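Local structure of putative exported protein (Bordetella pertussis, 2DVZ) at residues Tyr100-Asp105 / Glu297-Ala302. The protein is a periplasmic solute receptor of the Bug family that binds glutamate, probably for delivery to a membrane transporter. Numbering follows the deposited sequence.
Sequences YDPIKD and EQYDWA
Pro102 and Ile103 meet the ring of Tyr299 in a small apolar contact between a turn and a helix. The turn lies in the loop that joins helix 84-93 to strand 106-121. Tyr299 belongs to helix 288-307, near the end of the chain. Its CG is anti to the backbone N (chi1 -178°), which carries the ring out from the helix toward the loop. Ile103 reaches one face of the ring. Its CD1 stands 4.0 Å from Tyr299 CG and is offset toward the rim of that face. The extended Ile103 side chain (chi2 166°) places this methyl there. Pro102 comes to the same ring obliquely, and the two side chains cross at about a right angle. Pro102 CG is 3.7 Å from Tyr299 CE1 and also lies close to Tyr299 CD1.

The loop side is shaped by an Asx turn. Asp101 OD1 accepts from Ile103 N at 3.1 Å, on the anti side of the carboxylate. A weak bond from Lys104 N reaches the same oxygen. Asp105 N bonds to Asp101 O, and Asp101 N returns a nearly straight bond to Asp105 OD2 at 2.9 Å. Asp101 N lies well above the plane of the Asp105 carboxylate. The two Asp101-Asp105 bonds close the turn, while Asp101 OD1 holds the backbone at Ile103.

Pro91 of helix 84-93 touches both Pro102 and Tyr299, while Ile103 also packs on Ile295 and Lys296 of helix 288-307. In this periplasmic binding protein fold the contact joins the C-terminal helix to the chain leading into strand 106-121. It is not part of the ligand pocket: the Pro102 side chain is about 12 Å from the bound glutamic acid.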
ATOM      1  N   TYR A 100      16.196   7.199   6.606  1.00 27.49           N
ATOM      2  CA  TYR A 100      15.865   6.160   7.570  1.00 26.59           C
ATOM      3  C   TYR A 100      16.262   4.814   6.986  1.00 26.60           C
ATOM      4  O   TYR A 100      16.376   4.685   5.796  1.00 26.47           O
ATOM      5  CB  TYR A 100      14.369   6.201   7.954  1.00 26.63           C
ATOM      6  CG  TYR A 100      13.419   5.819   6.829  1.00 25.16           C
ATOM      7  CD1 TYR A 100      13.061   4.495   6.627  1.00 25.31           C
ATOM      8  CD2 TYR A 100      12.898   6.784   5.970  1.00 24.52           C
ATOM      9  CE1 TYR A 100      12.188   4.122   5.593  1.00 26.78           C
ATOM     10  CE2 TYR A 100      12.032   6.437   4.938  1.00 25.53           C
ATOM     11  CZ  TYR A 100      11.686   5.103   4.749  1.00 25.90           C
ATOM     12  OH  TYR A 100      10.856   4.742   3.733  1.00 25.15           O
ATOM     13  N   ASP A 101      16.539   3.846   7.848  1.00 27.31           N
ATOM     14  CA  ASP A 101      16.735   2.459   7.472  1.00 28.37           C
ATOM     15  C   ASP A 101      15.434   1.775   7.941  1.00 28.03           C
ATOM     16  O   ASP A 101      15.139   1.788   9.128  1.00 27.53           O
ATOM     17  CB  ASP A 101      17.985   1.903   8.184  1.00 29.59           C
ATOM     18  CG  ASP A 101      18.332   0.452   7.801  1.00 32.42           C
ATOM     19  OD1 ASP A 101      17.449  -0.443   7.615  1.00 33.20           O
ATOM     20  OD2 ASP A 101      19.555   0.205   7.737  1.00 36.81           O
ATOM     21  N   PRO A 102      14.628   1.232   6.993  1.00 27.99           N
ATOM     22  CA  PRO A 102      13.332   0.639   7.356  1.00 27.69           C
ATOM     23  C   PRO A 102      13.448  -0.459   8.425  1.00 27.12           C
ATOM     24  O   PRO A 102      12.555  -0.636   9.248  1.00 26.00           O
ATOM     25  CB  PRO A 102      12.820   0.046   6.012  1.00 27.13           C
ATOM     26  CG  PRO A 102      14.074  -0.090   5.154  1.00 27.65           C
ATOM     27  CD  PRO A 102      14.883   1.120   5.538  1.00 27.65           C
ATOM     28  N   ILE A 103      14.550  -1.189   8.398  1.00 27.87           N
ATOM     29  CA  ILE A 103      14.692  -2.358   9.271  1.00 28.19           C
ATOM     30  C   ILE A 103      15.309  -1.995  10.628  1.00 28.15           C
ATOM     31  O   ILE A 103      14.780  -2.390  11.666  1.00 28.34           O
ATOM     32  CB  ILE A 103      15.384  -3.546   8.536  1.00 28.55           C
ATOM     33  CG1 ILE A 103      14.498  -3.997   7.353  1.00 28.83           C
ATOM     34  CG2 ILE A 103      15.728  -4.729   9.522  1.00 28.33           C
ATOM     35  CD1 ILE A 103      15.167  -4.913   6.337  1.00 27.95           C
ATOM     36  N   LYS A 104      16.387  -1.212  10.615  1.00 28.15           N
ATOM     37  CA  LYS A 104      17.092  -0.825  11.841  1.00 27.91           C
ATOM     38  C   LYS A 104      16.406   0.296  12.633  1.00 26.96           C
ATOM     39  O   LYS A 104      16.683   0.454  13.816  1.00 28.17           O
ATOM     40  CB  LYS A 104      18.557  -0.419  11.547  1.00 28.92           C
ATOM     41  CG  LYS A 104      19.422  -1.417  10.723  1.00 32.66           C
ATOM     42  CD  LYS A 104      19.594  -2.825  11.384  1.00 38.52           C
ATOM     43  CE  LYS A 104      21.000  -3.033  11.985  1.00 41.63           C
ATOM     44  NZ  LYS A 104      21.025  -3.847  13.265  1.00 41.51           N
ATOM     45  N   ASP A 105      15.536   1.097  12.016  1.00 25.20           N
ATOM     46  CA  ASP A 105      14.943   2.226  12.751  1.00 23.27           C
ATOM     47  C   ASP A 105      13.558   2.007  13.268  1.00 20.91           C
ATOM     48  O   ASP A 105      13.002   2.891  13.894  1.00 19.84           O
ATOM     49  CB  ASP A 105      14.940   3.509  11.910  1.00 24.73           C
ATOM     50  CG  ASP A 105      16.328   3.973  11.568  1.00 26.56           C
ATOM     51  OD1 ASP A 105      17.271   3.559  12.287  1.00 30.30           O
ATOM     52  OD2 ASP A 105      16.476   4.732  10.587  1.00 26.88           O
ATOM     53  N   GLU A 297      11.495  -9.676   3.369  1.00 20.14           N
ATOM     54  CA  GLU A 297      11.104 -10.212   2.056  1.00 20.69           C
ATOM     55  C   GLU A 297      10.833  -9.114   1.052  1.00 20.31           C
ATOM     56  O   GLU A 297      11.405  -9.132  -0.020  1.00 21.05           O
ATOM     57  CB  GLU A 297       9.904 -11.130   2.158  1.00 20.35           C
ATOM     58  CG  GLU A 297      10.287 -12.472   2.695  1.00 23.40           C
ATOM     59  CD  GLU A 297       9.093 -13.286   3.193  1.00 28.29           C
ATOM     60  OE1 GLU A 297       7.946 -12.750   3.296  1.00 28.23           O
ATOM     61  OE2 GLU A 297       9.337 -14.487   3.481  1.00 31.28           O
ATOM     62  N   GLN A 298       9.987  -8.150   1.391  1.00 19.93           N
ATOM     63  CA  GLN A 298       9.673  -7.114   0.426  1.00 19.90           C
ATOM     64  C   GLN A 298      10.913  -6.270   0.115  1.00 19.85           C
ATOM     65  O   GLN A 298      11.158  -5.954  -1.019  1.00 19.31           O
ATOM     66  CB  GLN A 298       8.503  -6.231   0.886  1.00 19.22           C
ATOM     67  CG  GLN A 298       7.153  -6.947   0.991  1.00 19.68           C
ATOM     68  CD  GLN A 298       6.587  -7.456  -0.344  1.00 18.97           C
ATOM     69  OE1 GLN A 298       6.846  -6.908  -1.412  1.00 21.56           O
ATOM     70  NE2 GLN A 298       5.776  -8.474  -0.264  1.00 17.67           N
ATOM     71  N   TYR A 299      11.658  -5.889   1.145  1.00 21.00           N
ATOM     72  CA  TYR A 299      12.890  -5.141   0.997  1.00 22.01           C
ATOM     73  C   TYR A 299      13.837  -5.816   0.029  1.00 22.51           C
ATOM     74  O   TYR A 299      14.340  -5.183  -0.889  1.00 23.75           O
ATOM     75  CB  TYR A 299      13.561  -5.004   2.360  1.00 23.32           C
ATOM     76  CG  TYR A 299      14.840  -4.202   2.365  1.00 23.72           C
ATOM     77  CD1 TYR A 299      14.831  -2.854   2.709  1.00 24.05           C
ATOM     78  CD2 TYR A 299      16.063  -4.803   2.049  1.00 26.04           C
ATOM     79  CE1 TYR A 299      16.014  -2.096   2.727  1.00 25.49           C
ATOM     80  CE2 TYR A 299      17.267  -4.056   2.059  1.00 27.35           C
ATOM     81  CZ  TYR A 299      17.222  -2.709   2.408  1.00 26.06           C
ATOM     82  OH  TYR A 299      18.380  -1.979   2.425  1.00 27.19           O
ATOM     83  N   ASP A 300      14.087  -7.100   0.222  1.00 22.95           N
ATOM     84  CA  ASP A 300      15.003  -7.822  -0.646  1.00 23.66           C
ATOM     85  C   ASP A 300      14.496  -7.892  -2.057  1.00 24.23           C
ATOM     86  O   ASP A 300      15.270  -7.728  -2.999  1.00 24.61           O
ATOM     87  CB  ASP A 300      15.300  -9.225  -0.098  1.00 23.25           C
ATOM     88  CG  ASP A 300      16.170  -9.178   1.156  1.00 23.87           C
ATOM     89  OD1 ASP A 300      16.752  -8.095   1.451  1.00 24.19           O
ATOM     90  OD2 ASP A 300      16.275 -10.220   1.840  1.00 23.38           O
ATOM     91  N   TRP A 301      13.196  -8.134  -2.202  1.00 24.45           N
ATOM     92  CA  TRP A 301      12.600  -8.187  -3.520  1.00 25.39           C
ATOM     93  C   TRP A 301      12.745  -6.823  -4.273  1.00 25.25           C
ATOM     94  O   TRP A 301      13.121  -6.815  -5.436  1.00 24.15           O
ATOM     95  CB  TRP A 301      11.158  -8.666  -3.408  1.00 26.24           C
ATOM     96  CG  TRP A 301      10.334  -8.339  -4.588  1.00 28.24           C
ATOM     97  CD1 TRP A 301      10.209  -9.081  -5.744  1.00 29.07           C
ATOM     98  CD2 TRP A 301       9.502  -7.185  -4.759  1.00 28.64           C
ATOM     99  NE1 TRP A 301       9.358  -8.452  -6.614  1.00 29.42           N
ATOM    100  CE2 TRP A 301       8.900  -7.292  -6.039  1.00 30.03           C
ATOM    101  CE3 TRP A 301       9.207  -6.069  -3.958  1.00 28.75           C
ATOM    102  CZ2 TRP A 301       8.018  -6.307  -6.550  1.00 29.56           C
ATOM    103  CZ3 TRP A 301       8.334  -5.083  -4.464  1.00 28.78           C
ATOM    104  CH2 TRP A 301       7.753  -5.216  -5.748  1.00 29.00           C
ATOM    105  N   ALA A 302      12.499  -5.697  -3.595  1.00 25.14           N
ATOM    106  CA  ALA A 302      12.658  -4.368  -4.204  1.00 26.66           C
ATOM    107  C   ALA A 302      14.109  -4.057  -4.656  1.00 27.94           C
ATOM    108  O   ALA A 302      14.324  -3.451  -5.713  1.00 27.23           O
ATOM    109  CB  ALA A 302      12.107  -3.246  -3.283  1.00 25.18           C
TER